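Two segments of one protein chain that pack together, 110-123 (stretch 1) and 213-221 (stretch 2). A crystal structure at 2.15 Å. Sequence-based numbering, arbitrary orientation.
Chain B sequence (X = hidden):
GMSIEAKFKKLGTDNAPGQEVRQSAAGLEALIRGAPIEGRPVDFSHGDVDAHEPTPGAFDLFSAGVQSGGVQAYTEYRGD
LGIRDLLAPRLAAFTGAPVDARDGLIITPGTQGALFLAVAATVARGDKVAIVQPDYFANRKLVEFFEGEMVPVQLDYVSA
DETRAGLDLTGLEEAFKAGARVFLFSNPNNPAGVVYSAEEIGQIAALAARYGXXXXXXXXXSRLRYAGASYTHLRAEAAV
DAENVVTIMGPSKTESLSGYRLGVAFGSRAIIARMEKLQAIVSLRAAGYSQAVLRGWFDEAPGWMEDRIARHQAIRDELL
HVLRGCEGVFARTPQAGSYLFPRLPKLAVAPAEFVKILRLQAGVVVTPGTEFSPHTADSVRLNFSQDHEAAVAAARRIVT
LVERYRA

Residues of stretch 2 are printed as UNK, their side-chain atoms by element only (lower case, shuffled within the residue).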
ATOM      1  N   GLY B 110      -3.891  -4.726   3.590  1.00 12.68           N
ATOM      2  CA  GLY B 110      -4.344  -4.601   4.961  1.00 12.82           C
ATOM      3  C   GLY B 110      -5.676  -3.881   5.000  1.00 13.04           C
ATOM      4  O   GLY B 110      -6.147  -3.329   3.972  1.00 12.02           O
ATOM      5  N   THR B 111      -6.317  -3.935   6.149  1.00 12.67           N
ATOM      6  CA  THR B 111      -7.457  -3.092   6.415  1.00 13.66           C
ATOM      7  C   THR B 111      -7.008  -1.625   6.490  1.00 13.88           C
ATOM      8  O   THR B 111      -7.801  -0.709   6.170  1.00 13.59           O
ATOM      9  CB  THR B 111      -8.193  -3.527   7.708  1.00 13.30           C
ATOM     10  OG1 THR B 111      -8.720  -4.819   7.512  1.00 14.34           O
ATOM     11  CG2 THR B 111      -9.336  -2.614   8.036  1.00 13.03           C
ATOM     12  N   GLN B 112      -5.741  -1.384   6.879  1.00 13.97           N
ATOM     13  CA  GLN B 112      -5.178  -0.014   6.765  1.00 14.04           C
ATOM     14  C   GLN B 112      -5.267   0.477   5.321  1.00 13.82           C
ATOM     15  O   GLN B 112      -5.648   1.619   5.079  1.00 13.50           O
ATOM     16  CB  GLN B 112      -3.710   0.047   7.244  1.00 14.55           C
ATOM     17  CG  GLN B 112      -3.137   1.477   7.351  1.00 14.40           C
ATOM     18  CD  GLN B 112      -3.932   2.353   8.337  1.00 15.42           C
ATOM     19  OE1 GLN B 112      -4.224   1.928   9.456  1.00 12.38           O
ATOM     20  NE2 GLN B 112      -4.265   3.580   7.918  1.00 12.82           N
ATOM     21  N   GLY B 113      -4.897  -0.399   4.373  1.00 13.71           N
ATOM     22  CA  GLY B 113      -5.020  -0.099   2.941  1.00 13.54           C
ATOM     23  C   GLY B 113      -6.428   0.335   2.555  1.00 13.26           C
ATOM     24  O   GLY B 113      -6.601   1.348   1.876  1.00 14.05           O
ATOM     25  N   ALA B 114      -7.420  -0.409   3.035  1.00 11.09           N
ATOM     26  CA  ALA B 114      -8.798  -0.093   2.803  1.00 10.93           C
ATOM     27  C   ALA B 114      -9.216   1.244   3.432  1.00 11.13           C
ATOM     28  O   ALA B 114      -9.954   2.038   2.796  1.00 11.24           O
ATOM     29  CB  ALA B 114      -9.692  -1.225   3.305  1.00  9.56           C
ATOM     30  N   LEU B 115      -8.748   1.496   4.654  1.00 10.59           N
ATOM     31  CA  LEU B 115      -9.069   2.717   5.370  1.00 11.06           C
ATOM     32  C   LEU B 115      -8.542   3.953   4.646  1.00 12.14           C
ATOM     33  O   LEU B 115      -9.297   4.937   4.436  1.00 12.76           O
ATOM     34  CB  LEU B 115      -8.494   2.657   6.777  1.00 11.08           C
ATOM     35  CG  LEU B 115      -8.762   3.814   7.722  1.00 13.21           C
ATOM     36  CD1 LEU B 115     -10.266   4.039   7.959  1.00 12.67           C
ATOM     37  CD2 LEU B 115      -7.991   3.595   9.069  1.00  9.56           C
ATOM     38  N   PHE B 116      -7.265   3.920   4.255  1.00 11.57           N
ATOM     39  CA  PHE B 116      -6.709   5.001   3.482  1.00 12.06           C
ATOM     40  C   PHE B 116      -7.560   5.326   2.261  1.00 12.80           C
ATOM     41  O   PHE B 116      -7.841   6.498   1.975  1.00 12.64           O
ATOM     42  CB  PHE B 116      -5.302   4.667   2.988  1.00 12.25           C
ATOM     43  CG  PHE B 116      -4.674   5.785   2.161  1.00 12.01           C
ATOM     44  CD1 PHE B 116      -4.265   6.933   2.755  1.00 13.63           C
ATOM     45  CD2 PHE B 116      -4.555   5.677   0.803  1.00 12.50           C
ATOM     46  CE1 PHE B 116      -3.714   7.959   2.020  1.00 14.86           C
ATOM     47  CE2 PHE B 116      -4.003   6.690   0.064  1.00 11.60           C
ATOM     48  CZ  PHE B 116      -3.569   7.827   0.683  1.00 14.50           C
ATOM     49  N   LEU B 117      -7.842   4.297   1.470  1.00 13.43           N
ATOM     50  CA  LEU B 117      -8.571   4.479   0.206  1.00 13.81           C
ATOM     51  C   LEU B 117      -9.980   5.009   0.468  1.00 13.89           C
ATOM     52  O   LEU B 117     -10.451   5.894  -0.233  1.00 15.17           O
ATOM     53  CB  LEU B 117      -8.644   3.137  -0.555  1.00 13.37           C
ATOM     54  CG  LEU B 117      -7.303   2.583  -1.086  1.00 12.45           C
ATOM     55  CD1 LEU B 117      -7.497   1.222  -1.682  1.00 12.25           C
ATOM     56  CD2 LEU B 117      -6.695   3.553  -2.125  1.00 11.98           C
ATOM     57  N   ALA B 118     -10.634   4.455   1.493  1.00 13.60           N
ATOM     58  CA  ALA B 118     -11.993   4.823   1.836  1.00 13.09           C
ATOM     59  C   ALA B 118     -12.080   6.313   2.228  1.00 13.48           C
ATOM     60  O   ALA B 118     -12.994   7.034   1.787  1.00 13.23           O
ATOM     61  CB  ALA B 118     -12.495   3.946   2.963  1.00 11.84           C
ATOM     62  N   VAL B 119     -11.114   6.788   3.015  1.00 13.08           N
ATOM     63  CA  VAL B 119     -11.090   8.207   3.376  1.00 13.13           C
ATOM     64  C   VAL B 119     -10.733   9.058   2.132  1.00 14.29           C
ATOM     65  O   VAL B 119     -11.349  10.113   1.888  1.00 14.65           O
ATOM     66  CB  VAL B 119     -10.115   8.476   4.514  1.00 13.32           C
ATOM     67  CG1 VAL B 119     -10.053   9.984   4.831  1.00 12.64           C
ATOM     68  CG2 VAL B 119     -10.507   7.643   5.782  1.00 12.95           C
ATOM     69  N   ALA B 120      -9.770   8.583   1.331  1.00 14.41           N
ATOM     70  CA  ALA B 120      -9.362   9.305   0.093  1.00 14.93           C
ATOM     71  C   ALA B 120     -10.524   9.465  -0.873  1.00 15.08           C
ATOM     72  O   ALA B 120     -10.664  10.510  -1.507  1.00 13.11           O
ATOM     73  CB  ALA B 120      -8.219   8.592  -0.598  1.00 14.61           C
ATOM     74  N   ALA B 121     -11.354   8.420  -0.972  1.00 14.78           N
ATOM     75  CA  ALA B 121     -12.528   8.414  -1.877  1.00 14.93           C
ATOM     76  C   ALA B 121     -13.747   9.213  -1.352  1.00 15.20           C
ATOM     77  O   ALA B 121     -14.719   9.410  -2.093  1.00 17.10           O
ATOM     78  CB  ALA B 121     -12.922   7.004  -2.164  1.00 13.67           C
ATOM     79  N   THR B 122     -13.710   9.661  -0.089  1.00 15.26           N
ATOM     80  CA  THR B 122     -14.865  10.281   0.527  1.00 15.14           C
ATOM     81  C   THR B 122     -14.623  11.684   1.128  1.00 15.88           C
ATOM     82  O   THR B 122     -15.573  12.420   1.325  1.00 14.44           O
ATOM     83  CB  THR B 122     -15.488   9.360   1.603  1.00 15.41           C
ATOM     84  OG1 THR B 122     -14.524   9.096   2.637  1.00 17.18           O
ATOM     85  CG2 THR B 122     -15.951   8.046   0.989  1.00 12.57           C
ATOM     86  N   VAL B 123     -13.362  12.060   1.384  1.00 16.23           N
ATOM     87  CA  VAL B 123     -13.066  13.342   2.014  1.00 16.68           C
ATOM     88  C   VAL B 123     -12.279  14.273   1.056  1.00 18.17           C
ATOM     89  O   VAL B 123     -11.199  13.942   0.590  1.00 18.98           O
ATOM     90  CB  VAL B 123     -12.296  13.170   3.324  1.00 16.76           C
ATOM     91  CG1 VAL B 123     -12.038  14.540   3.966  1.00 14.90           C
ATOM     92  CG2 VAL B 123     -13.062  12.218   4.302  1.00 15.53           C
ATOM     93  N   UNK B 213     -25.278  11.140   4.858  1.00 20.90           N
ATOM     94  CA  UNK B 213     -23.891  11.001   5.199  1.00 20.14           C
ATOM     95  C   UNK B 213     -23.438   9.610   4.815  1.00 19.76           C
ATOM     96  O   UNK B 213     -24.217   8.667   4.859  1.00 20.22           O
ATOM     97  c   UNK B 213     -23.670  11.241   6.723  1.00 20.25           C
ATOM     98  N   UNK B 214     -22.172   9.512   4.404  1.00 19.12           N
ATOM     99  CA  UNK B 214     -21.500   8.254   4.167  1.00 17.62           C
ATOM    100  C   UNK B 214     -20.868   7.789   5.485  1.00 16.79           C
ATOM    101  O   UNK B 214     -20.335   8.599   6.244  1.00 16.77           O
ATOM    102  c   UNK B 214     -19.488   7.253   2.959  1.00 16.74           C
ATOM    103  o   UNK B 214     -20.995   8.650   1.778  1.00 18.57           O
ATOM    104  c   UNK B 214     -20.379   8.430   3.048  1.00 17.95           C
ATOM    105  N   UNK B 215     -20.946   6.499   5.761  1.00 15.31           N
ATOM    106  CA  UNK B 215     -20.342   5.931   6.940  1.00 14.61           C
ATOM    107  C   UNK B 215     -19.326   4.885   6.502  1.00 14.17           C
ATOM    108  O   UNK B 215     -19.629   4.041   5.651  1.00 15.18           O
ATOM    109  c   UNK B 215     -22.476   6.242   8.355  1.00 13.21           C
ATOM    110  c   UNK B 215     -20.758   4.550   9.012  1.00 14.61           C
ATOM    111  c   UNK B 215     -21.415   5.234   7.863  1.00 14.99           C
ATOM    112  N   UNK B 216     -18.128   4.965   7.068  1.00 13.73           N
ATOM    113  CA  UNK B 216     -17.082   3.939   6.938  1.00 12.73           C
ATOM    114  C   UNK B 216     -17.036   3.203   8.261  1.00 12.92           C
ATOM    115  O   UNK B 216     -16.678   3.788   9.270  1.00 14.37           O
ATOM    116  c   UNK B 216     -15.749   5.499   5.419  1.00 12.69           C
ATOM    117  c   UNK B 216     -14.585   3.511   6.545  1.00 10.63           C
ATOM    118  c   UNK B 216     -15.699   4.587   6.668  1.00 13.00           C
ATOM    119  c   UNK B 216     -14.586   6.546   5.361  1.00 13.05           C
ATOM    120  N   UNK B 217     -17.491   1.959   8.284  1.00 13.06           N
ATOM    121  CA  UNK B 217     -17.508   1.159   9.512  1.00 13.08           C
ATOM    122  C   UNK B 217     -16.312   0.199   9.513  1.00 12.83           C
ATOM    123  O   UNK B 217     -16.219  -0.693   8.669  1.00 11.58           O
ATOM    124  c   UNK B 217     -18.799   0.389   9.622  1.00 13.23           C
ATOM    125  N   UNK B 218     -15.365   0.443  10.427  1.00 12.58           N
ATOM    126  CA  UNK B 218     -14.135  -0.344  10.513  1.00 12.00           C
ATOM    127  C   UNK B 218     -14.360  -1.503  11.525  1.00 12.39           C
ATOM    128  O   UNK B 218     -14.244  -1.331  12.752  1.00 10.94           O
ATOM    129  o   UNK B 218     -10.567   0.561  10.929  1.00  9.83           O
ATOM    130  o   UNK B 218     -11.581  -1.374  10.857  1.00 11.09           O
ATOM    131  c   UNK B 218     -12.960   0.571  10.922  1.00 12.12           C
ATOM    132  c   UNK B 218     -11.607  -0.138  10.892  1.00 10.40           C
ATOM    133  N   UNK B 219     -14.657  -2.678  10.978  1.00 13.20           N
ATOM    134  CA  UNK B 219     -15.033  -3.846  11.750  1.00 13.16           C
ATOM    135  C   UNK B 219     -13.922  -4.854  11.789  1.00 13.76           C
ATOM    136  O   UNK B 219     -14.166  -6.079  11.904  1.00 14.49           O
ATOM    137  c   UNK B 219     -16.307  -4.454  11.163  1.00 13.42           C
ATOM    138  c   UNK B 219     -18.818  -4.086  10.658  1.00 12.91           C
ATOM    139  o   UNK B 219     -19.873  -3.448  10.764  1.00 11.68           O
ATOM    140  n   UNK B 219     -18.791  -5.391  10.328  1.00 12.60           N
ATOM    141  c   UNK B 219     -17.458  -3.417  10.935  1.00 12.13           C
ATOM    142  N   UNK B 220     -12.691  -4.346  11.776  1.00 14.19           N
ATOM    143  CA  UNK B 220     -11.475  -5.169  11.704  1.00 13.95           C
ATOM    144  C   UNK B 220     -11.482  -6.331  12.670  1.00 14.63           C
ATOM    145  O   UNK B 220     -11.106  -7.462  12.293  1.00 14.55           O
ATOM    146  c   UNK B 220      -8.850  -4.956  11.911  1.00 15.33           C
ATOM    147  c   UNK B 220     -10.252  -4.309  11.990  1.00 13.96           C
ATOM    148  c   UNK B 220      -8.478  -5.664  13.253  1.00 14.59           C
ATOM    149  c   UNK B 220      -8.699  -5.900  10.694  1.00 13.39           C
ATOM    150  N   UNK B 221     -11.844  -6.067  13.930  1.00 13.99           N
ATOM    151  CA  UNK B 221     -11.720  -7.098  14.966  1.00 14.33           C
ATOM    152  C   UNK B 221     -13.089  -7.740  15.344  1.00 14.19           C
ATOM    153  O   UNK B 221     -13.197  -8.448  16.354  1.00 14.03           O
ATOM    154  c   UNK B 221      -8.538  -9.311  17.086  1.00 15.41           C
ATOM    155  c   UNK B 221      -9.746  -7.256  16.654  1.00 14.22           C
ATOM    156  c   UNK B 221      -8.650  -6.562  17.182  1.00 16.42           C
ATOM    157  o   UNK B 221      -6.316  -9.273  18.019  1.00 20.67           O
ATOM    158  c   UNK B 221     -10.997  -6.515  16.213  1.00 14.58           C
ATOM    159  c   UNK B 221      -7.506  -7.233  17.606  1.00 14.37           C
ATOM    160  c   UNK B 221      -7.464  -8.597  17.570  1.00 16.72           C
ATOM    161  c   UNK B 221      -9.661  -8.638  16.603  1.00 15.69           C
TER

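Position 213 carries a single side-chain carbon, nowhere near the helix of stretch 1; one carbon means Ala213. At 214 the first carbon bears one oxygen and one carbon, the fork of a threonine. Thr214 sits at the start of the strand with its CB directed toward the helix, and its CG2 lies 4.1 Å from Thr122 CG2, methyl against methyl.

Position 215 has three carbons, two of them on the first, and reaches nothing on stretch 1. That short symmetrical fork is Val215. Position 216 has four carbons, forked at the first, with one arm two carbons long. The end of that arm lies 4.1 Å from Ala118 CB and 4.2 Å from Val119 CG2, and 3.7 Å from Thr122 OG1. A beta-branched chain with one extended arm is isoleucine; in Ile216, chi1 is m and chi2 t, and the atom making these approaches is CD1.

A lone carbon at 217, again out of reach of the helix, gives Ala217. At 218 two carbons run in line and the second holds two oxygens. One oxygen is 3.8 Å from Thr111 CG2, the other 4.4 Å from Leu115 CD2. Two terminal oxygens make a carboxylate, where asparagine would have one oxygen and one nitrogen: this is aspartate. Asp218 makes no hydrogen bond to the helix; its OD2 is satisfied elsewhere in the structure.

Position 219 shows three carbons, the third bearing one oxygen and one nitrogen: an amide, Gln219, whose CB points away from the helix. Position 220 has four carbons forked at the second, and one branch tip comes within 3.4 Å of Thr111 OG1. The fork one carbon further out than in valine marks Leu220; the tip is CD2. Leu220 N makes a weak hydrogen bond to Asp218 OD1 at 3.3 Å. At 221 one carbon leads to a six-carbon ring bearing an oxygen, so Tyr221, out of reach of stretch 1.

The strand runs nearly antiparallel to the helix, at 172°, with axes 10.0 Å apart at closest approach. Strand alternation sends 214, 216 and 218 toward the helix, while Val215 and Ala217 stay out of reach. No hydrogen bond crosses, so side-chain packing carries the contact. Ile216 is the residue most covered by the other stretch, at 85 Å², and its CD1 rests 4.1 Å from Ala118 CB, an apolar contact against a side chain of one carbon. Thr122 OG1 donates to Ala118 O at 2.7 Å, keeping that hydroxyl's hydrogen bond within the helix's own stretch.

Stretch 2 213-221: ATVIADQLY
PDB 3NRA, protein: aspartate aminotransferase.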